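Local coordinates for DUF4442 domain-containing protein (Pseudomonas aeruginosa, PDB 1SH8), which is probably a thioesterase of the PaaI-like hotdog-fold family, at the interface of chains A and B. Residues are numbered along the deposited sequence; one frame, centred on the assembly and turned at random. Chains: chain A/B, hypothetical protein PA5026.

The interface of chains A and B. Residues chain A 18, 20-21, 59, 62-63; chain B 46, 53, 55.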
loop_
_atom_site.group_PDB
_atom_site.type_symbol
_atom_site.label_atom_id
_atom_site.label_comp_id
_atom_site.label_asym_id
_atom_site.label_seq_id
_atom_site.Cartn_x
_atom_site.Cartn_y
_atom_site.Cartn_z
ATOM N N ILE A 18 6.210 -1.721 -13.624
ATOM C CA ILE A 18 5.721 -0.589 -12.834
ATOM C C ILE A 18 6.918 0.093 -12.172
ATOM O O ILE A 18 7.587 -0.493 -11.315
ATOM C CB ILE A 18 4.707 -1.070 -11.764
ATOM C CG1 ILE A 18 3.505 -1.723 -12.456
ATOM C CG2 ILE A 18 4.247 0.105 -10.896
ATOM C CD1 ILE A 18 2.469 -2.272 -11.500
ATOM N N PHE A 20 7.214 2.428 -9.934
ATOM C CA PHE A 20 7.113 2.545 -8.483
ATOM C C PHE A 20 7.719 1.291 -7.853
ATOM O O PHE A 20 8.449 1.368 -6.861
ATOM C CB PHE A 20 5.636 2.675 -8.097
ATOM C CG PHE A 20 5.390 2.843 -6.617
ATOM C CD1 PHE A 20 5.205 4.111 -6.067
ATOM C CD2 PHE A 20 5.301 1.730 -5.781
ATOM C CE1 PHE A 20 4.928 4.270 -4.701
ATOM C CE2 PHE A 20 5.027 1.877 -4.422
ATOM C CZ PHE A 20 4.838 3.148 -3.881
ATOM N N VAL A 21 7.416 0.137 -8.443
ATOM C CA VAL A 21 7.922 -1.146 -7.959
ATOM C C VAL A 21 9.410 -1.283 -8.261
ATOM O O VAL A 21 10.196 -1.699 -7.412
ATOM C CB VAL A 21 7.159 -2.322 -8.613
ATOM C CG1 VAL A 21 7.817 -3.656 -8.243
ATOM C CG2 VAL A 21 5.706 -2.307 -8.151
ATOM N N THR A 59 3.525 -2.999 -0.920
ATOM C CA THR A 59 3.904 -3.323 -2.285
ATOM C C THR A 59 4.289 -4.797 -2.409
ATOM O O THR A 59 3.878 -5.477 -3.352
ATOM C CB THR A 59 5.055 -2.412 -2.754
ATOM O OG1 THR A 59 4.603 -1.052 -2.745
ATOM C CG2 THR A 59 5.491 -2.767 -4.166
ATOM N N GLU A 62 1.078 -6.887 -2.084
ATOM C CA GLU A 62 0.127 -6.661 -3.171
ATOM C C GLU A 62 0.537 -7.228 -4.538
ATOM O O GLU A 62 -0.302 -7.754 -5.281
ATOM C CB GLU A 62 -0.122 -5.147 -3.300
ATOM C CG GLU A 62 -1.271 -4.712 -4.216
ATOM C CD GLU A 62 -0.973 -4.830 -5.711
ATOM O OE1 GLU A 62 0.192 -4.644 -6.132
ATOM O OE2 GLU A 62 -1.931 -5.089 -6.476
ATOM N N LEU A 63 1.824 -7.122 -4.861
ATOM C CA LEU A 63 2.323 -7.554 -6.164
ATOM C C LEU A 63 2.076 -9.010 -6.566
ATOM O O LEU A 63 1.964 -9.304 -7.758
ATOM C CB LEU A 63 3.814 -7.222 -6.291
ATOM C CG LEU A 63 4.263 -7.002 -7.737
ATOM C CD1 LEU A 63 3.582 -5.762 -8.291
ATOM C CD2 LEU A 63 5.773 -6.839 -7.789
ATOM N N GLU B 46 2.457 5.573 -12.140
ATOM C CA GLU B 46 1.499 4.824 -12.935
ATOM C C GLU B 46 1.721 3.312 -12.862
ATOM O O GLU B 46 2.842 2.839 -12.673
ATOM C CB GLU B 46 1.579 5.299 -14.392
ATOM C CG GLU B 46 0.629 4.593 -15.346
ATOM C CD GLU B 46 0.515 5.311 -16.687
ATOM O OE1 GLU B 46 0.040 6.473 -16.701
ATOM O OE2 GLU B 46 0.900 4.720 -17.722
ATOM N N TYR B 53 -0.573 3.331 -9.361
ATOM C CA TYR B 53 -0.319 2.016 -8.791
ATOM C C TYR B 53 -0.885 1.949 -7.368
ATOM O O TYR B 53 -0.808 2.918 -6.612
ATOM C CB TYR B 53 1.192 1.728 -8.778
ATOM C CG TYR B 53 1.545 0.445 -8.059
ATOM C CD1 TYR B 53 0.945 -0.766 -8.417
ATOM C CD2 TYR B 53 2.422 0.452 -6.976
ATOM C CE1 TYR B 53 1.198 -1.935 -7.703
ATOM C CE2 TYR B 53 2.685 -0.712 -6.257
ATOM C CZ TYR B 53 2.062 -1.902 -6.621
ATOM O OH TYR B 53 2.264 -3.035 -5.868
ATOM N N GLY B 55 0.189 0.669 -4.725
ATOM C CA GLY B 55 1.159 0.968 -3.687
ATOM C C GLY B 55 1.351 2.460 -3.452
ATOM O O GLY B 55 1.667 2.878 -2.337
HETATM O O HOH W 1 5.118 3.694 -11.211
#
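B:Tyr53 reaches across the two-fold dimer interface into a chain A pocket lined by residues including A:Ile18, A:Phe20, A:Val21, A:Thr59, A:Glu62 and A:Leu63, and 112 Å² of its surface is hidden there. Such a dimer suits the PaaI-type family, although the structure alone does not establish the oligomer in solution. The phenol OH of B:Tyr53 donates a hydrogen bond to the carboxylate oxygen OE1 of A:Glu62, 2.6 Å away. The hydroxyl meets OE1 on the anti side, 26° out of the carboxylate plane, while carboxylate and ring planes stand 74° apart. The CD2 edge of B:Tyr53 points over the rim of the A:Phe20 face, 3.4 Å from A:Phe20 CD2; the two rings are inclined, with A:Phe20 CE2 in the tyrosine plane. A:Ile18 and A:Val21 lie over one tyrosine face, A:Ile18 CD1 toward the rim, 3.8 Å from B:Tyr53 CD1, and A:Val21 CG2 3.9 Å from B:Tyr53 CE2. Near the hydroxyl, the methyl CG2 of A:Thr59 lies 3.7 Å from B:Tyr53 OH. Further out, the bend in the A:Glu62 chain (chi2 -75°) turns its carboxylate back toward the phenol from the end of helix 54-62. The backbone N of B:Gly55, at the start of helix 54-72, sits 3.1 Å above the opposite tyrosine face, offset toward the rim, so the ring is held between the two chains. At the pocket's margin, water 1 bridges them, 2.8 Å from both A:Phe20 N and the carbonyl O of the poorly ordered B:Glu46.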